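PDB 2OH3: COG1633: Uncharacterized conserved protein from Magnetospirillum magnetotacticum, which is of unknown function but binds zinc in the crystal and probably houses a carboxylate-rich metal centre, as a rubrerythrin-like member of the ferritin clan. Local coordinates for residues 8-17 / 109-117. Sequence-based numbering, arbitrary orientation.
Sequences EFLAHAIALE and MEYYKEAAA. With IMD (imidazole), chain C.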
ATOM      1  N   GLU A   8      -8.284  19.489   0.650  1.00 35.20           N
ATOM      2  CA  GLU A   8      -8.093  18.214   1.305  1.00 36.41           C
ATOM      3  C   GLU A   8      -8.981  17.147   0.700  1.00 36.11           C
ATOM      4  O   GLU A   8      -8.502  16.046   0.448  1.00 35.82           O
ATOM      5  CB  GLU A   8      -8.362  18.323   2.806  1.00 36.38           C
ATOM      6  CG  GLU A   8      -7.294  19.086   3.540  1.00 37.80           C
ATOM      7  CD  GLU A   8      -7.657  19.351   4.991  1.00 41.97           C
ATOM      8  OE1 GLU A   8      -8.852  19.495   5.326  1.00 42.48           O
ATOM      9  OE2 GLU A   8      -6.724  19.405   5.807  1.00 46.94           O
ATOM     10  N   PHE A   9     -10.250  17.477   0.453  1.00 36.55           N
ATOM     11  CA  PHE A   9     -11.182  16.523  -0.165  1.00 36.98           C
ATOM     12  C   PHE A   9     -10.728  16.099  -1.573  1.00 37.64           C
ATOM     13  O   PHE A   9     -10.665  14.904  -1.881  1.00 38.53           O
ATOM     14  CB  PHE A   9     -12.596  17.083  -0.199  1.00 37.29           C
ATOM     15  CG  PHE A   9     -13.620  16.147  -0.824  1.00 36.54           C
ATOM     16  CD1 PHE A   9     -14.219  15.156  -0.080  1.00 35.70           C
ATOM     17  CD2 PHE A   9     -13.970  16.270  -2.161  1.00 36.86           C
ATOM     18  CE1 PHE A   9     -15.144  14.317  -0.644  1.00 34.53           C
ATOM     19  CE2 PHE A   9     -14.874  15.414  -2.731  1.00 35.75           C
ATOM     20  CZ  PHE A   9     -15.473  14.464  -1.985  1.00 37.14           C
ATOM     21  N   LEU A  10     -10.383  17.077  -2.410  1.00 37.10           N
ATOM     22  CA  LEU A  10      -9.933  16.785  -3.758  1.00 36.90           C
ATOM     23  C   LEU A  10      -8.626  15.969  -3.747  1.00 36.61           C
ATOM     24  O   LEU A  10      -8.471  15.073  -4.564  1.00 37.96           O
ATOM     25  CB  LEU A  10      -9.786  18.065  -4.559  1.00 36.65           C
ATOM     26  CG  LEU A  10     -11.133  18.794  -4.792  1.00 35.59           C
ATOM     27  CD1 LEU A  10     -10.867  20.067  -5.565  1.00 34.90           C
ATOM     28  CD2 LEU A  10     -12.158  17.892  -5.508  1.00 36.04           C
ATOM     29  N   ALA A  11      -7.733  16.230  -2.804  1.00 36.46           N
ATOM     30  CA  ALA A  11      -6.508  15.431  -2.645  1.00 36.45           C
ATOM     31  C   ALA A  11      -6.840  14.003  -2.311  1.00 37.59           C
ATOM     32  O   ALA A  11      -6.229  13.068  -2.858  1.00 36.78           O
ATOM     33  CB  ALA A  11      -5.567  16.036  -1.579  1.00 36.67           C
ATOM     34  N   HIS A  12      -7.815  13.813  -1.428  1.00 38.44           N
ATOM     35  CA  HIS A  12      -8.265  12.475  -1.102  1.00 38.72           C
ATOM     36  C   HIS A  12      -8.867  11.790  -2.331  1.00 38.52           C
ATOM     37  O   HIS A  12      -8.486  10.686  -2.726  1.00 39.04           O
ATOM     38  CB  HIS A  12      -9.273  12.490   0.040  1.00 38.61           C
ATOM     39  CG  HIS A  12      -8.654  12.404   1.395  1.00 40.67           C
ATOM     40  ND1 HIS A  12      -8.143  13.508   2.060  1.00 43.61           N
ATOM     41  CD2 HIS A  12      -8.493  11.353   2.237  1.00 42.08           C
ATOM     42  CE1 HIS A  12      -7.682  13.135   3.241  1.00 42.68           C
ATOM     43  NE2 HIS A  12      -7.878  11.835   3.370  1.00 42.53           N
ATOM     44  N   ALA A  13      -9.794  12.459  -2.974  1.00 38.85           N
ATOM     45  CA  ALA A  13     -10.432  11.894  -4.136  1.00 37.77           C
ATOM     46  C   ALA A  13      -9.453  11.495  -5.240  1.00 38.58           C
ATOM     47  O   ALA A  13      -9.585  10.408  -5.812  1.00 38.70           O
ATOM     48  CB  ALA A  13     -11.506  12.858  -4.651  1.00 38.66           C
ATOM     49  N   ILE A  14      -8.470  12.339  -5.558  1.00 38.15           N
ATOM     50  CA  ILE A  14      -7.494  12.013  -6.585  1.00 39.01           C
ATOM     51  C   ILE A  14      -6.680  10.783  -6.177  1.00 38.48           C
ATOM     52  O   ILE A  14      -6.374   9.906  -6.982  1.00 38.47           O
ATOM     53  CB  ILE A  14      -6.510  13.170  -6.840  1.00 39.28           C
ATOM     54  CG1 ILE A  14      -7.227  14.299  -7.535  1.00 41.91           C
ATOM     55  CG2 ILE A  14      -5.385  12.731  -7.750  1.00 43.04           C
ATOM     56  CD1 ILE A  14      -6.383  15.565  -7.667  1.00 43.65           C
ATOM     57  N   ALA A  15      -6.282  10.758  -4.929  1.00 38.28           N
ATOM     58  CA  ALA A  15      -5.426   9.695  -4.462  1.00 38.88           C
ATOM     59  C   ALA A  15      -6.187   8.395  -4.475  1.00 38.80           C
ATOM     60  O   ALA A  15      -5.623   7.363  -4.838  1.00 38.35           O
ATOM     61  CB  ALA A  15      -4.869  10.022  -3.092  1.00 39.21           C
ATOM     62  N   LEU A  16      -7.450   8.439  -4.075  1.00 39.92           N
ATOM     63  CA  LEU A  16      -8.306   7.245  -4.048  1.00 41.33           C
ATOM     64  C   LEU A  16      -8.471   6.666  -5.432  1.00 41.90           C
ATOM     65  O   LEU A  16      -8.456   5.454  -5.597  1.00 41.18           O
ATOM     66  CB  LEU A  16      -9.696   7.518  -3.440  1.00 41.98           C
ATOM     67  CG  LEU A  16      -9.745   7.694  -1.904  1.00 45.14           C
ATOM     68  CD1 LEU A  16     -11.088   8.269  -1.394  1.00 44.50           C
ATOM     69  CD2 LEU A  16      -9.406   6.392  -1.142  1.00 47.47           C
ATOM     70  N   GLU A  17      -8.607   7.539  -6.429  1.00 42.60           N
ATOM     71  CA  GLU A  17      -8.757   7.151  -7.828  1.00 42.64           C
ATOM     72  C   GLU A  17      -7.473   6.689  -8.498  1.00 43.03           C
ATOM     73  O   GLU A  17      -7.486   5.718  -9.238  1.00 43.68           O
ATOM     74  CB  GLU A  17      -9.347   8.319  -8.640  1.00 42.79           C
ATOM     75  CG  GLU A  17     -10.826   8.571  -8.316  1.00 43.40           C
ATOM     76  CD  GLU A  17     -11.687   7.316  -8.584  1.00 47.73           C
ATOM     77  OE1 GLU A  17     -11.144   6.390  -9.239  1.00 47.61           O
ATOM     78  OE2 GLU A  17     -12.858   7.228  -8.125  1.00 48.61           O
HETATM   79  N   MSE A 109     -16.169   4.661  -0.301  1.00 37.98           N
HETATM   80  CA  MSE A 109     -17.523   5.152  -0.083  1.00 36.82           C
HETATM   81  C   MSE A 109     -17.640   5.794   1.254  1.00 37.67           C
HETATM   82  O   MSE A 109     -18.212   6.884   1.380  1.00 36.67           O
HETATM   83  CB  MSE A 109     -18.535   4.009  -0.131  1.00 36.48           C
HETATM   84  CG  MSE A 109     -19.972   4.434  -0.136  1.00 36.13           C
HETATM   85 SE   MSE A 109     -21.117   2.910   0.161  0.75 34.21          SE
HETATM   86  CE  MSE A 109     -20.583   2.434   1.886  1.00 37.10           C
ATOM     87  N   GLU A 110     -17.149   5.090   2.275  1.00 37.07           N
ATOM     88  CA  GLU A 110     -17.211   5.601   3.624  1.00 37.18           C
ATOM     89  C   GLU A 110     -16.444   6.899   3.818  1.00 37.35           C
ATOM     90  O   GLU A 110     -16.914   7.771   4.537  1.00 36.96           O
ATOM     91  CB  GLU A 110     -16.749   4.537   4.610  1.00 37.60           C
ATOM     92  CG  GLU A 110     -17.838   3.465   4.825  1.00 38.57           C
ATOM     93  CD  GLU A 110     -17.436   2.418   5.828  1.00 42.66           C
ATOM     94  OE1 GLU A 110     -16.225   2.360   6.168  1.00 42.94           O
ATOM     95  OE2 GLU A 110     -18.335   1.662   6.263  1.00 42.39           O
ATOM     96  N   TYR A 111     -15.278   7.038   3.197  1.00 36.43           N
ATOM     97  CA  TYR A 111     -14.577   8.341   3.227  1.00 36.59           C
ATOM     98  C   TYR A 111     -15.416   9.484   2.660  1.00 36.59           C
ATOM     99  O   TYR A 111     -15.509  10.588   3.223  1.00 36.29           O
ATOM    100  CB  TYR A 111     -13.245   8.325   2.471  1.00 36.73           C
ATOM    101  CG  TYR A 111     -12.722   9.759   2.353  1.00 38.21           C
ATOM    102  CD1 TYR A 111     -12.154  10.395   3.441  1.00 38.91           C
ATOM    103  CD2 TYR A 111     -12.917  10.494   1.206  1.00 36.66           C
ATOM    104  CE1 TYR A 111     -11.746  11.722   3.376  1.00 39.63           C
ATOM    105  CE2 TYR A 111     -12.480  11.847   1.118  1.00 37.93           C
ATOM    106  CZ  TYR A 111     -11.898  12.430   2.187  1.00 39.71           C
ATOM    107  OH  TYR A 111     -11.481  13.740   2.150  1.00 39.68           O
ATOM    108  N   TYR A 112     -15.997   9.249   1.505  1.00 36.88           N
ATOM    109  CA  TYR A 112     -16.858  10.249   0.908  1.00 36.55           C
ATOM    110  C   TYR A 112     -18.063  10.586   1.787  1.00 36.62           C
ATOM    111  O   TYR A 112     -18.377  11.739   1.969  1.00 36.10           O
ATOM    112  CB  TYR A 112     -17.298   9.796  -0.469  1.00 36.90           C
ATOM    113  CG  TYR A 112     -16.161   9.764  -1.498  1.00 36.32           C
ATOM    114  CD1 TYR A 112     -15.265  10.808  -1.627  1.00 38.79           C
ATOM    115  CD2 TYR A 112     -15.996   8.659  -2.321  1.00 37.34           C
ATOM    116  CE1 TYR A 112     -14.211  10.758  -2.600  1.00 37.30           C
ATOM    117  CE2 TYR A 112     -14.981   8.580  -3.254  1.00 37.68           C
ATOM    118  CZ  TYR A 112     -14.098   9.634  -3.408  1.00 40.15           C
ATOM    119  OH  TYR A 112     -13.090   9.524  -4.355  1.00 38.06           O
ATOM    120  N   LYS A 113     -18.735   9.586   2.337  1.00 36.29           N
ATOM    121  CA  LYS A 113     -19.879   9.851   3.213  1.00 37.98           C
ATOM    122  C   LYS A 113     -19.509  10.647   4.459  1.00 38.49           C
ATOM    123  O   LYS A 113     -20.265  11.503   4.924  1.00 37.70           O
ATOM    124  CB  LYS A 113     -20.486   8.534   3.665  1.00 38.57           C
ATOM    125  CG  LYS A 113     -21.253   7.799   2.595  1.00 41.16           C
ATOM    126  CD  LYS A 113     -21.657   6.408   3.075  1.00 45.05           C
ATOM    127  CE  LYS A 113     -22.707   6.432   4.148  1.00 46.86           C
ATOM    128  NZ  LYS A 113     -23.954   7.075   3.634  1.00 49.36           N
ATOM    129  N   GLU A 114     -18.362  10.310   5.030  1.00 38.74           N
ATOM    130  CA  GLU A 114     -17.867  10.955   6.243  1.00 40.03           C
ATOM    131  C   GLU A 114     -17.494  12.426   5.969  1.00 39.24           C
ATOM    132  O   GLU A 114     -17.762  13.308   6.776  1.00 38.57           O
ATOM    133  CB  GLU A 114     -16.633  10.168   6.737  1.00 40.78           C
ATOM    134  CG  GLU A 114     -16.228  10.392   8.158  1.00 45.12           C
ATOM    135  CD  GLU A 114     -17.221   9.802   9.135  1.00 51.24           C
ATOM    136  OE1 GLU A 114     -17.950   8.844   8.762  1.00 53.40           O
ATOM    137  OE2 GLU A 114     -17.271  10.312  10.279  1.00 53.70           O
ATOM    138  N   ALA A 115     -16.874  12.676   4.819  1.00 39.11           N
ATOM    139  CA  ALA A 115     -16.526  14.019   4.415  1.00 39.42           C
ATOM    140  C   ALA A 115     -17.786  14.849   4.181  1.00 40.03           C
ATOM    141  O   ALA A 115     -17.903  15.963   4.694  1.00 40.41           O
ATOM    142  CB  ALA A 115     -15.669  13.985   3.177  1.00 39.73           C
ATOM    143  N   ALA A 116     -18.744  14.312   3.441  1.00 40.04           N
ATOM    144  CA  ALA A 116     -19.989  15.031   3.196  1.00 40.91           C
ATOM    145  C   ALA A 116     -20.770  15.390   4.492  1.00 41.69           C
ATOM    146  O   ALA A 116     -21.404  16.433   4.575  1.00 42.36           O
ATOM    147  CB  ALA A 116     -20.868  14.219   2.259  1.00 41.01           C
ATOM    148  N   ALA A 117     -20.679  14.534   5.500  1.00 41.80           N
ATOM    149  CA  ALA A 117     -21.365  14.730   6.770  1.00 41.96           C
ATOM    150  C   ALA A 117     -20.657  15.728   7.670  1.00 42.12           C
ATOM    151  O   ALA A 117     -21.307  16.489   8.384  1.00 42.90           O
ATOM    152  CB  ALA A 117     -21.470  13.409   7.479  1.00 42.20           C
TER
HETATM  153  N1  IMD C 301     -14.259   2.782  -8.160  1.00 30.99           N
HETATM  154  C2  IMD C 301     -13.839   4.040  -8.018  1.00 30.37           C
HETATM  155  N3  IMD C 301     -12.803   4.227  -8.918  1.00 31.56           N
HETATM  156  C4  IMD C 301     -12.601   3.096  -9.589  1.00 29.30           C
HETATM  157  C5  IMD C 301     -13.515   2.189  -9.127  1.00 28.69           C
HETATM  158  O   HOH W   1     -12.860   6.872  -5.447  1.00 47.86           O
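Helices 6-33 and 94-118 of the rubrerythrin four-helix bundle meet through His12 and Tyr111, with the short segments 8-17 and 109-117 nearly antiparallel (171°) and their axes 11.3 Å apart. Aromatic side chains fill that wide spacing. The His12 imidazole lies on one face of the Tyr111 phenol as an offset stack, ring centroids 4.4 Å apart and planes at 9°, with CD2 over the phenol rim. Glu8 O lies in the plane of the His12 ring and accepts from ND1 (3.0 Å), a bond that with the stack fixes the ring's rotation; ND1 sits above the carbonyl plane, and the backbone N-H of His12 reaches the same oxygen from the other face. Replacing this histidine by an alanine removes ring and ND1 bond, and would probably leave the Tyr111 phenol without its stacking partner and freer to shift. Phe9, its CG anti to the backbone N (chi1 -180°), swings across to the second helix, where CE1 meets Tyr112 CD1 at 3.6 Å and its ring edge receives Ala115 CB. Leu16 CD1 wedges between the two tyrosines, 3.9 Å from Tyr111 CD2 and equally far from Tyr112 CZ. Beyond it, one water links Tyr112 OH to Glu17 OE2, an oxygen also bonded by His53, while N3 of a bound imidazole, probably from the crystallisation liquor, donates to Glu17 OE1 (2.7 Å). The Glu17 side chain is about 6 Å from the zinc held by Glu105, Glu135 and His138, so the aromatic layer leads into the polar, metal-binding centre characteristic of ferritin-like bundles.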